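Local coordinates for trimeric intracellular cation channel type 1B.2 (Caenorhabditis elegans, PDB 5EIK), which conducts potassium across endoplasmic reticulum membranes as a homotrimeric channel that binds PIP2, and may supply counter-ions during calcium release from intracellular stores, at residues A[53-57]-A[105-109]; A[131-135]-A[225-230]; A[153-157]-A[206-212]. All blocks are in the same frame, centred on the assembly; numbering follows the deposited sequence.

Contact 1: A[53-57]-A[105-109]. With DMU (decyl-beta-D-maltopyranoside), chain M.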
loop_
_atom_site.group_PDB
_atom_site.type_symbol
_atom_site.label_atom_id
_atom_site.label_comp_id
_atom_site.label_asym_id
_atom_site.label_seq_id
_atom_site.Cartn_x
_atom_site.Cartn_y
_atom_site.Cartn_z
ATOM N N SER A 53 -23.120 9.501 -15.450
ATOM C CA SER A 53 -23.602 8.169 -15.790
ATOM C C SER A 53 -22.851 7.178 -14.910
ATOM O O SER A 53 -23.438 6.254 -14.345
ATOM C CB SER A 53 -23.346 7.854 -17.269
ATOM O OG SER A 53 -21.958 7.791 -17.551
ATOM N N PHE A 54 -21.546 7.393 -14.785
ATOM C CA PHE A 54 -20.700 6.536 -13.969
ATOM C C PHE A 54 -21.191 6.468 -12.526
ATOM O O PHE A 54 -21.296 5.386 -11.944
ATOM C CB PHE A 54 -19.257 7.050 -14.002
ATOM C CG PHE A 54 -18.374 6.450 -12.941
ATOM C CD1 PHE A 54 -18.450 6.886 -11.619
ATOM C CD2 PHE A 54 -17.479 5.440 -13.258
ATOM C CE1 PHE A 54 -17.651 6.319 -10.629
ATOM C CE2 PHE A 54 -16.678 4.870 -12.275
ATOM C CZ PHE A 54 -16.764 5.310 -10.958
ATOM N N SER A 55 -21.487 7.629 -11.954
ATOM C CA SER A 55 -21.947 7.708 -10.578
ATOM C C SER A 55 -23.309 7.053 -10.370
ATOM O O SER A 55 -23.603 6.533 -9.288
ATOM C CB SER A 55 -22.006 9.171 -10.132
ATOM O OG SER A 55 -22.959 9.894 -10.893
ATOM N N ARG A 56 -24.147 7.076 -11.397
ATOM C CA ARG A 56 -25.465 6.476 -11.263
ATOM C C ARG A 56 -25.431 4.959 -11.439
ATOM O O ARG A 56 -26.312 4.250 -10.954
ATOM C CB ARG A 56 -26.439 7.145 -12.239
ATOM C CG ARG A 56 -26.753 8.581 -11.824
ATOM C CD ARG A 56 -27.672 9.301 -12.796
ATOM N NE ARG A 56 -27.967 10.667 -12.359
ATOM C CZ ARG A 56 -28.707 10.978 -11.297
ATOM N NH1 ARG A 56 -29.243 10.024 -10.546
ATOM N NH2 ARG A 56 -28.910 12.251 -10.983
ATOM N N LYS A 57 -24.391 4.464 -12.105
ATOM C CA LYS A 57 -24.237 3.029 -12.317
ATOM C C LYS A 57 -23.410 2.375 -11.212
ATOM O O LYS A 57 -23.617 1.207 -10.896
ATOM C CB LYS A 57 -23.585 2.756 -13.674
ATOM C CG LYS A 57 -24.479 3.079 -14.857
ATOM C CD LYS A 57 -23.766 2.856 -16.179
ATOM C CE LYS A 57 -24.662 3.208 -17.364
ATOM N NZ LYS A 57 -25.099 4.640 -17.363
ATOM N N VAL A 105 -23.415 16.685 -4.310
ATOM C CA VAL A 105 -22.571 17.057 -5.438
ATOM C C VAL A 105 -22.852 16.227 -6.686
ATOM O O VAL A 105 -22.845 16.743 -7.802
ATOM C CB VAL A 105 -21.073 16.954 -5.062
ATOM C CG1 VAL A 105 -20.211 17.070 -6.297
ATOM C CG2 VAL A 105 -20.707 18.068 -4.087
ATOM N N PHE A 106 -23.118 14.941 -6.507
ATOM C CA PHE A 106 -23.388 14.086 -7.653
ATOM C C PHE A 106 -24.854 13.935 -8.036
ATOM O O PHE A 106 -25.160 13.721 -9.204
ATOM C CB PHE A 106 -22.802 12.678 -7.432
ATOM C CG PHE A 106 -21.318 12.600 -7.625
ATOM C CD1 PHE A 106 -20.442 12.924 -6.591
ATOM C CD2 PHE A 106 -20.793 12.207 -8.850
ATOM C CE1 PHE A 106 -19.064 12.855 -6.775
ATOM C CE2 PHE A 106 -19.417 12.135 -9.046
ATOM C CZ PHE A 106 -18.551 12.462 -8.004
ATOM N N TYR A 107 -25.769 14.056 -7.079
ATOM C CA TYR A 107 -27.177 13.837 -7.409
ATOM C C TYR A 107 -28.220 14.932 -7.178
ATOM O O TYR A 107 -29.402 14.686 -7.408
ATOM C CB TYR A 107 -27.644 12.566 -6.705
ATOM C CG TYR A 107 -26.695 11.408 -6.881
ATOM C CD1 TYR A 107 -26.458 10.855 -8.138
ATOM C CD2 TYR A 107 -26.028 10.863 -5.786
ATOM C CE1 TYR A 107 -25.578 9.787 -8.299
ATOM C CE2 TYR A 107 -25.150 9.798 -5.935
ATOM C CZ TYR A 107 -24.927 9.264 -7.193
ATOM O OH TYR A 107 -24.040 8.220 -7.339
ATOM N N SER A 108 -27.819 16.121 -6.731
ATOM C CA SER A 108 -28.808 17.179 -6.508
ATOM C C SER A 108 -29.579 17.406 -7.803
ATOM O O SER A 108 -29.005 17.385 -8.890
ATOM C CB SER A 108 -28.143 18.494 -6.054
ATOM O OG SER A 108 -27.480 19.149 -7.119
ATOM N N PRO A 109 -30.901 17.611 -7.699
ATOM C CA PRO A 109 -31.746 17.839 -8.874
ATOM C C PRO A 109 -31.299 19.059 -9.670
ATOM O O PRO A 109 -30.940 20.094 -9.097
ATOM C CB PRO A 109 -33.139 18.008 -8.264
ATOM C CG PRO A 109 -32.844 18.622 -6.947
ATOM C CD PRO A 109 -31.674 17.810 -6.459
HETATM C C1 DMU M . -17.886 -1.674 -7.785
HETATM C C2 DMU M . -17.419 -2.271 -9.131
HETATM C C3 DMU M . -16.506 -1.247 -9.881
HETATM C C4 DMU M . -15.398 -0.721 -8.927
HETATM O O5 DMU M . -15.944 -0.215 -7.673
HETATM C C6 DMU M . -16.669 -1.237 -6.945
HETATM O O7 DMU M . -15.849 -1.868 -11.030
HETATM O O16 DMU M . -17.134 -0.692 -5.695
HETATM C C18 DMU M . -16.236 -1.124 -4.657
HETATM C C19 DMU M . -16.552 -0.371 -3.354
HETATM C C22 DMU M . -17.843 -0.901 -2.732
HETATM C C25 DMU M . -18.422 0.148 -1.782
HETATM C C28 DMU M . -18.358 -0.361 -0.325
HETATM C C31 DMU M . -19.701 -0.164 0.409
HETATM C C34 DMU M . -20.254 1.268 0.237
HETATM C C37 DMU M . -21.700 1.312 0.761
HETATM C C40 DMU M . -21.685 1.464 2.296
HETATM C C43 DMU M . -23.009 2.064 2.771
HETATM O O49 DMU M . -18.653 -2.661 -7.062
HETATM O O55 DMU M . -18.590 -2.533 -9.922
HETATM C C57 DMU M . -14.630 0.404 -9.632
HETATM O O61 DMU M . -13.365 0.570 -8.999
HETATM C C5 DMU M . -16.083 -2.601 -13.280
HETATM C C7 DMU M . -14.660 -2.199 -13.708
HETATM C C8 DMU M . -14.621 -0.743 -14.042
HETATM C C9 DMU M . -15.228 0.130 -12.972
HETATM O O1 DMU M . -16.553 -0.294 -12.551
HETATM C C10 DMU M . -16.613 -1.736 -12.151
HETATM O O2 DMU M . -13.357 -0.422 -14.409
HETATM O O3 DMU M . -16.140 -3.922 -12.838
HETATM O O4 DMU M . -14.234 -3.060 -14.786
HETATM C C11 DMU M . -15.180 1.549 -13.382
HETATM O O6 DMU M . -15.618 2.445 -12.340
#

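Contact 2: A[131-135]-A[225-230]. With PT5 ([(2R)-1-octadecanoyloxy-3-[oxidanyl-[(1R,2R,3S,4R,5R,6S)-2,3,6-tris(oxidanyl)-4,5-diphosphonooxy-cyclohexyl]oxy-phospho ryl]oxy-propan-2-yl] (8Z)-icosa-5,8,11,14-tetraenoate), chain B.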
loop_
_atom_site.group_PDB
_atom_site.type_symbol
_atom_site.label_atom_id
_atom_site.label_comp_id
_atom_site.label_asym_id
_atom_site.label_seq_id
_atom_site.Cartn_x
_atom_site.Cartn_y
_atom_site.Cartn_z
ATOM N N GLU A 131 -8.442 26.026 3.042
ATOM C CA GLU A 131 -7.078 26.288 3.476
ATOM C C GLU A 131 -7.020 26.462 4.995
ATOM O O GLU A 131 -6.060 26.049 5.640
ATOM C CB GLU A 131 -6.506 27.508 2.748
ATOM C CG GLU A 131 -6.285 27.269 1.260
ATOM C CD GLU A 131 -5.548 25.960 0.979
ATOM O OE1 GLU A 131 -4.510 25.693 1.627
ATOM O OE2 GLU A 131 -6.001 25.193 0.105
ATOM N N VAL A 132 -8.052 27.061 5.573
ATOM C CA VAL A 132 -8.080 27.226 7.015
ATOM C C VAL A 132 -8.108 25.836 7.649
ATOM O O VAL A 132 -7.395 25.568 8.608
ATOM C CB VAL A 132 -9.330 28.021 7.467
ATOM C CG1 VAL A 132 -9.535 27.889 8.987
ATOM C CG2 VAL A 132 -9.166 29.489 7.082
ATOM N N GLN A 133 -8.921 24.946 7.093
ATOM C CA GLN A 133 -9.042 23.597 7.624
ATOM C C GLN A 133 -7.756 22.767 7.454
ATOM O O GLN A 133 -7.388 21.981 8.332
ATOM C CB GLN A 133 -10.240 22.893 6.967
ATOM C CG GLN A 133 -10.727 21.665 7.722
ATOM C CD GLN A 133 -10.770 20.437 6.840
ATOM O OE1 GLN A 133 -9.944 20.293 5.932
ATOM N NE2 GLN A 133 -11.719 19.538 7.102
ATOM N N ARG A 134 -7.070 22.944 6.335
ATOM C CA ARG A 134 -5.825 22.224 6.095
ATOM C C ARG A 134 -4.792 22.572 7.172
ATOM O O ARG A 134 -4.093 21.690 7.689
ATOM C CB ARG A 134 -5.250 22.580 4.725
ATOM C CG ARG A 134 -3.972 21.814 4.403
ATOM C CD ARG A 134 -3.176 22.489 3.302
ATOM N NE ARG A 134 -3.973 22.697 2.095
ATOM C CZ ARG A 134 -4.227 21.763 1.184
ATOM N NH1 ARG A 134 -3.742 20.536 1.331
ATOM N NH2 ARG A 134 -4.969 22.057 0.126
ATOM N N THR A 135 -4.691 23.861 7.494
ATOM C CA THR A 135 -3.741 24.328 8.498
ATOM C C THR A 135 -4.008 23.634 9.822
ATOM O O THR A 135 -3.080 23.239 10.529
ATOM C CB THR A 135 -3.844 25.841 8.703
ATOM O OG1 THR A 135 -3.604 26.506 7.455
ATOM C CG2 THR A 135 -2.810 26.307 9.709
ATOM N N VAL A 225 0.955 31.298 8.580
ATOM C CA VAL A 225 0.834 30.028 7.875
ATOM C C VAL A 225 -0.469 29.993 7.094
ATOM O O VAL A 225 -0.475 29.718 5.893
ATOM C CB VAL A 225 0.871 28.832 8.834
ATOM C CG1 VAL A 225 0.655 27.541 8.061
ATOM C CG2 VAL A 225 2.210 28.787 9.538
ATOM N N VAL A 226 -1.574 30.274 7.774
ATOM C CA VAL A 226 -2.871 30.297 7.113
ATOM C C VAL A 226 -2.828 31.306 5.959
ATOM O O VAL A 226 -3.277 31.024 4.845
ATOM C CB VAL A 226 -3.983 30.707 8.096
ATOM C CG1 VAL A 226 -5.323 30.728 7.395
ATOM C CG2 VAL A 226 -4.029 29.730 9.248
ATOM N N GLY A 227 -2.269 32.480 6.237
ATOM C CA GLY A 227 -2.170 33.516 5.229
ATOM C C GLY A 227 -1.448 33.054 3.986
ATOM O O GLY A 227 -1.900 33.305 2.870
ATOM N N PHE A 228 -0.318 32.382 4.169
ATOM C CA PHE A 228 0.435 31.890 3.027
ATOM C C PHE A 228 -0.346 30.827 2.271
ATOM O O PHE A 228 -0.340 30.818 1.038
ATOM C CB PHE A 228 1.802 31.350 3.459
ATOM C CG PHE A 228 2.880 32.400 3.479
ATOM C CD1 PHE A 228 3.282 33.020 2.296
ATOM C CD2 PHE A 228 3.466 32.798 4.677
ATOM C CE1 PHE A 228 4.252 34.025 2.304
ATOM C CE2 PHE A 228 4.438 33.804 4.697
ATOM C CZ PHE A 228 4.830 34.417 3.505
ATOM N N PHE A 229 -1.027 29.940 2.994
ATOM C CA PHE A 229 -1.811 28.901 2.330
ATOM C C PHE A 229 -2.871 29.547 1.458
ATOM O O PHE A 229 -2.990 29.222 0.272
ATOM C CB PHE A 229 -2.501 27.966 3.329
ATOM C CG PHE A 229 -1.646 26.817 3.780
ATOM C CD1 PHE A 229 -0.998 26.005 2.852
ATOM C CD2 PHE A 229 -1.500 26.531 5.135
ATOM C CE1 PHE A 229 -0.216 24.923 3.269
ATOM C CE2 PHE A 229 -0.722 25.454 5.563
ATOM C CZ PHE A 229 -0.078 24.648 4.629
ATOM N N ILE A 230 -3.635 30.467 2.041
ATOM C CA ILE A 230 -4.682 31.139 1.290
ATOM C C ILE A 230 -4.082 31.863 0.097
ATOM O O ILE A 230 -4.632 31.817 -1.001
ATOM C CB ILE A 230 -5.450 32.155 2.159
ATOM C CG1 ILE A 230 -6.192 31.430 3.279
ATOM C CG2 ILE A 230 -6.459 32.921 1.298
ATOM C CD1 ILE A 230 -6.762 32.364 4.351
HETATM O O12 PT5 B . 2.781 16.823 -5.164
HETATM P P1 PT5 B . 2.068 15.577 -4.663
HETATM O O13 PT5 B . 2.400 15.151 -3.012
HETATM O O11 PT5 B . 2.404 14.206 -5.498
HETATM O O6 PT5 B . -1.125 16.925 -6.463
HETATM O O1 PT5 B . 0.492 15.683 -4.673
HETATM C C1 PT5 B . -0.187 16.877 -4.271
HETATM C C6 PT5 B . -1.456 16.872 -5.074
HETATM C C2 PT5 B . -0.531 16.921 -2.734
HETATM O O2 PT5 B . -1.265 15.739 -2.361
HETATM C C3 PT5 B . -1.436 18.150 -2.413
HETATM O O3 PT5 B . -1.808 18.072 -1.044
HETATM C C4 PT5 B . -2.688 18.181 -3.253
HETATM O O4 PT5 B . -3.341 19.403 -3.083
HETATM P P4 PT5 B . -4.808 19.471 -2.374
HETATM O O41 PT5 B . -5.903 18.520 -3.083
HETATM O O42 PT5 B . -5.367 20.988 -2.392
HETATM O O43 PT5 B . -4.666 19.007 -0.948
HETATM C C5 PT5 B . -2.395 18.042 -4.759
HETATM O O5 PT5 B . -3.640 17.820 -5.420
HETATM P P5 PT5 B . -4.199 19.058 -6.330
HETATM O O52 PT5 B . -3.432 20.429 -6.071
HETATM O O51 PT5 B . -4.130 18.586 -7.943
HETATM O O53 PT5 B . -5.797 19.039 -5.864
HETATM C C7 PT5 B . 1.991 13.859 -2.480
HETATM C C8 PT5 B . 3.169 13.331 -1.641
HETATM C C9 PT5 B . 4.156 12.399 -2.415
HETATM O O16 PT5 B . 2.621 12.594 -0.479
HETATM C C10 PT5 B . 2.683 13.238 0.724
HETATM O O17 PT5 B . 1.896 14.100 1.076
HETATM O O18 PT5 B . 4.361 11.142 -1.635
HETATM C C11 PT5 B . 5.522 10.315 -1.796
HETATM O O19 PT5 B . 6.649 10.696 -2.223
HETATM C C12 PT5 B . 3.836 12.775 1.615
HETATM C C13 PT5 B . 3.497 12.288 3.047
HETATM C C14 PT5 B . 4.782 11.916 3.822
HETATM C C15 PT5 B . 5.009 10.396 3.921
HETATM C C16 PT5 B . 6.172 10.009 4.880
HETATM C C17 PT5 B . 7.025 8.806 4.370
HETATM C C18 PT5 B . 7.378 7.799 5.469
HETATM C C19 PT5 B . 7.585 6.577 5.290
HETATM C C20 PT5 B . 6.844 5.318 4.811
HETATM C C21 PT5 B . 7.066 4.914 3.331
HETATM C C22 PT5 B . 6.068 3.847 2.843
HETATM C C23 PT5 B . 6.731 2.758 1.975
HETATM C C24 PT5 B . 6.375 1.325 2.426
HETATM C C31 PT5 B . 5.260 8.864 -1.382
HETATM C C32 PT5 B . 5.392 8.645 0.153
HETATM C C33 PT5 B . 5.001 7.207 0.607
HETATM C C34 PT5 B . 3.527 7.052 1.062
HETATM C C35 PT5 B . 2.974 5.593 1.450
HETATM C C36 PT5 B . 2.225 4.820 0.585
HETATM C C37 PT5 B . 2.398 3.286 0.611
HETATM C C38 PT5 B . 1.070 2.722 0.525
HETATM C C39 PT5 B . 0.438 2.042 -0.606
HETATM C C40 PT5 B . 0.019 2.816 -1.815
HETATM C C25 PT5 B . 5.297 0.679 1.521
HETATM C C26 PT5 B . 4.760 -0.643 2.093
HETATM C C41 PT5 B . 0.841 2.636 -3.098
HETATM C C42 PT5 B . 0.418 3.599 -4.214
HETATM C C43 PT5 B . 1.214 4.909 -4.219
#

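Contact 3: A[153-157]-A[206-212]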
loop_
_atom_site.group_PDB
_atom_site.type_symbol
_atom_site.label_atom_id
_atom_site.label_comp_id
_atom_site.label_asym_id
_atom_site.label_seq_id
_atom_site.Cartn_x
_atom_site.Cartn_y
_atom_site.Cartn_z
ATOM N N TYR A 153 11.489 14.232 15.973
ATOM C CA TYR A 153 11.170 15.424 15.199
ATOM C C TYR A 153 10.763 15.108 13.762
ATOM O O TYR A 153 9.839 15.715 13.217
ATOM C CB TYR A 153 12.374 16.371 15.162
ATOM C CG TYR A 153 12.565 17.225 16.396
ATOM C CD1 TYR A 153 12.580 16.660 17.672
ATOM C CD2 TYR A 153 12.794 18.600 16.280
ATOM C CE1 TYR A 153 12.827 17.441 18.800
ATOM C CE2 TYR A 153 13.042 19.389 17.398
ATOM C CZ TYR A 153 13.059 18.805 18.655
ATOM O OH TYR A 153 13.323 19.581 19.760
ATOM N N LEU A 154 11.467 14.162 13.153
ATOM C CA LEU A 154 11.198 13.780 11.779
ATOM C C LEU A 154 9.808 13.178 11.630
ATOM O O LEU A 154 9.052 13.575 10.751
ATOM C CB LEU A 154 12.254 12.792 11.309
ATOM C CG LEU A 154 12.366 12.619 9.797
ATOM C CD1 LEU A 154 12.373 13.983 9.123
ATOM C CD2 LEU A 154 13.642 11.850 9.481
ATOM N N VAL A 155 9.474 12.219 12.489
ATOM C CA VAL A 155 8.162 11.595 12.443
ATOM C C VAL A 155 7.071 12.661 12.602
ATOM O O VAL A 155 6.071 12.658 11.877
ATOM C CB VAL A 155 8.005 10.546 13.558
ATOM C CG1 VAL A 155 6.593 9.997 13.564
ATOM C CG2 VAL A 155 8.989 9.415 13.344
ATOM N N GLN A 156 7.276 13.571 13.549
ATOM C CA GLN A 156 6.331 14.641 13.804
ATOM C C GLN A 156 6.095 15.475 12.541
ATOM O O GLN A 156 4.962 15.813 12.207
ATOM C CB GLN A 156 6.856 15.523 14.931
ATOM C CG GLN A 156 6.890 14.823 16.285
ATOM C CD GLN A 156 7.775 15.540 17.287
ATOM O OE1 GLN A 156 8.126 16.704 17.091
ATOM N NE2 GLN A 156 8.135 14.856 18.364
ATOM N N ILE A 157 7.167 15.795 11.832
ATOM C CA ILE A 157 7.035 16.585 10.627
ATOM C C ILE A 157 6.305 15.804 9.533
ATOM O O ILE A 157 5.341 16.300 8.950
ATOM C CB ILE A 157 8.419 17.047 10.129
ATOM C CG1 ILE A 157 9.035 17.998 11.155
ATOM C CG2 ILE A 157 8.296 17.783 8.812
ATOM C CD1 ILE A 157 10.496 18.340 10.873
ATOM N N THR A 206 6.273 22.043 14.273
ATOM C CA THR A 206 7.058 21.107 15.052
ATOM C C THR A 206 8.017 21.908 15.912
ATOM O O THR A 206 8.086 21.709 17.130
ATOM C CB THR A 206 7.843 20.141 14.146
ATOM O OG1 THR A 206 6.917 19.311 13.433
ATOM C CG2 THR A 206 8.766 19.256 14.971
ATOM N N LEU A 207 8.745 22.820 15.276
ATOM C CA LEU A 207 9.694 23.674 15.992
ATOM C C LEU A 207 8.968 24.419 17.101
ATOM O O LEU A 207 9.429 24.487 18.245
ATOM C CB LEU A 207 10.320 24.692 15.042
ATOM C CG LEU A 207 11.311 24.157 14.012
ATOM C CD1 LEU A 207 11.802 25.304 13.154
ATOM C CD2 LEU A 207 12.474 23.479 14.720
ATOM N N GLU A 208 7.823 24.980 16.739
ATOM C CA GLU A 208 6.996 25.729 17.662
ATOM C C GLU A 208 6.647 24.872 18.876
ATOM O O GLU A 208 6.631 25.358 20.008
ATOM C CB GLU A 208 5.733 26.168 16.938
ATOM C CG GLU A 208 4.915 27.179 17.673
ATOM C CD GLU A 208 3.806 27.744 16.819
ATOM O OE1 GLU A 208 2.890 26.976 16.458
ATOM O OE2 GLU A 208 3.856 28.953 16.504
ATOM N N ARG A 209 6.377 23.596 18.631
ATOM C CA ARG A 209 6.025 22.653 19.688
ATOM C C ARG A 209 7.197 22.357 20.620
ATOM O O ARG A 209 7.007 21.929 21.759
ATOM C CB ARG A 209 5.537 21.343 19.071
ATOM C CG ARG A 209 4.126 21.397 18.542
ATOM C CD ARG A 209 3.133 21.198 19.665
ATOM N NE ARG A 209 1.777 21.532 19.253
ATOM C CZ ARG A 209 0.728 21.521 20.065
ATOM N NH1 ARG A 209 0.879 21.188 21.341
ATOM N NH2 ARG A 209 -0.468 21.855 19.603
ATOM N N HIS A 210 8.410 22.567 20.128
ATOM C CA HIS A 210 9.596 22.314 20.929
ATOM C C HIS A 210 10.235 23.630 21.343
ATOM O O HIS A 210 11.366 23.660 21.827
ATOM C CB HIS A 210 10.583 21.456 20.138
ATOM C CG HIS A 210 10.117 20.050 19.928
ATOM N ND1 HIS A 210 10.040 19.133 20.955
ATOM C CD2 HIS A 210 9.667 19.414 18.822
ATOM C CE1 HIS A 210 9.560 17.994 20.489
ATOM N NE2 HIS A 210 9.325 18.138 19.197
ATOM N N SER A 211 9.488 24.711 21.139
ATOM C CA SER A 211 9.923 26.057 21.492
ATOM C C SER A 211 11.389 26.298 21.177
ATOM O O SER A 211 12.194 26.503 22.084
ATOM C CB SER A 211 9.683 26.304 22.982
ATOM O OG SER A 211 8.323 26.097 23.319
ATOM N N MET A 212 11.741 26.287 19.898
ATOM C CA MET A 212 13.130 26.501 19.533
ATOM C C MET A 212 13.382 27.808 18.789
ATOM O O MET A 212 13.420 28.880 19.396
ATOM C CB MET A 212 13.643 25.314 18.711
ATOM C CG MET A 212 13.481 23.977 19.416
ATOM S SD MET A 212 14.544 22.677 18.756
ATOM C CE MET A 212 15.437 22.173 20.239
#

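Contact 1: A[53-57]-A[105-109]
Ser55 directs its side chain at 105-109, and both that side chain and its carbonyl meet the end of the helix at 105-107. CB lies 3.5 Å from CD2 of Phe106, meeting that ring obliquely. OG sits in the crowded position between the backbone N and the carbonyl carbon (chi1 64°), from where it bonds back to Ile52 O one turn earlier in its own helix. The same placement brings OG to 3.7 Å from CE1 of Tyr107, a van der Waals contact. The strong polar link comes from the backbone: Tyr107 OH donates to Ser55 O at 2.6 Å. This hydroxyl lies well above the carbonyl plane, 60° out of it, while the oxygen lies in the plane of the phenol ring, at its edge.

In the seven-helix TRIC fold, this joins a short helix, 51-57, probably cytoplasmic, to the last turn of transmembrane helix 92-107. Helix 59-70 packs against the pair through Cys62, which touches both Ser55 and Phe106.

Arg56 comes next, its chain extended from CG to NE and running past Tyr107 in the opposite sense to the tyrosine side chain. CG is 3.9 Å from Tyr107 CE1, and farther out NH1 is 3.8 Å from Tyr107 CD1. That ring carbon lies over one face of the guanidinium, toward its rim, but the two planes are 58° apart and do not stack. Both residues also touch a bound phosphatidylcholine. The tyrosine ring is covered on one face by CB of Phe106, centred over it, and meets Trp102 edge-to-face. The Lys57 carbonyl oxygen accepts a hydrogen bond from NZ of Lys196 of the second subunit.

Contact 2: A[131-135]-A[225-230]
Phe229 packs against helix 120-148 and is met there by Arg134, Glu131 and Thr135. Arg134 lays its CD over one face of the ring, 4.1 Å from the centroid, in a CH-pi contact. Thr135 OG1 approaches CD2 of Phe229 obliquely at 3.1 Å, and Glu131 OE1 lies 3.5 Å from Phe229 CB. With Ile138 these residues are spaced i, i+3, i+4 and i+7, so Phe229 is a knob from transmembrane helix 218-238 in a hole on transmembrane helix 120-148. Segments 131-135 and 225-230 run at 135° to each other, N to C. Beside the ring, Thr135 CG2 touches Val226 CG2 at 3.7 Å.

Thr135 keeps its hydroxyl beside the backbone N (chi1 -58°), bonded to Glu131 O, which also takes Thr135 N from the opposite face of its plane. Beyond the ring, Arg134 bends at chi3 and enters the PIP2 site. Its NH1 donates to O43 of the 4-phosphate at 2.9 Å, and NH2 reaches phosphate O42 at 2.8 Å. Glu131 OE1 accepts from Arg134 NE at 3.1 Å, on its syn side but somewhat out of the carboxylate plane. With the phosphate bonds, this salt bridge restrains the guanidinium's rotation and may offset some charge of Arg134 and Lys130, which also binds PIP2.

Contact 3: A[153-157]-A[206-212]
The rings of Tyr153 and His210 lie one over the other in an offset stack, with centroids 4.0 Å apart and planes only 10° from parallel. They approach from opposite directions and overlap toward their outer parts, so that Tyr153 OH sits over the imidazole face, 3.2 Å from CG of His210. At the edge of the phenol ring, SD of Met212 lies 5.1 Å from the Tyr153 centroid. This is a Met-aromatic contact, though the methionine is poorly ordered.

The edge of the imidazole is used for a hydrogen bond. His210 NE2 donates to OE1 of Gln156 at 2.8 Å with an N-H...O angle of 158°, meeting a lone pair in the carbonyl plane. Amide and imidazole are nearly coplanar, 17° apart. The other end of the amide is tied as well: Gln156 NE2 donates to Tyr149 O, consistent with the modelled orientation of the group.

These interactions join the first turn of helix 153-165, part of the discontinuous fifth transmembrane helix, to the probably lumenal end of the sixth, helix 194-209, where His210 is the first residue beyond helical geometry.

Thr206 packs between Gln156, Ile157 and the edge of the imidazole. Its CG2, anti to the backbone N, lies in the imidazole plane and 3.4 Å from Gln156 OE1. OG1 of Thr206 packs at 3.4 Å against CG1 of Ile157, but its hydrogen bond goes to Ser202 O in its own helix. Elsewhere on helix 153-165, Leu154 and Val155 pack against Ile95 and Ile86 of the third subunit.

How the contacts relate
From the N terminus, contact 1 comes first: it closes the loop that runs from helix 51-57 through the broken second transmembrane helix and back along helix 92-107. It is complete before contact 2 opens on helix 120-148. The chain then enters helix 153-165, and contact 3 closes at 206-212, nested within the larger loop that contact 2 shuts at helix 218-238. Contacts 2 and 3 thus tie consecutive helices 120-148 and 153-165 to consecutive helices 218-238 and 194-209, respectively. Their centres are about 19 Å apart. Contact 1 lies across the chain's centre from both, about 31 Å from contact 2 and about 44 Å from contact 3, centre to centre.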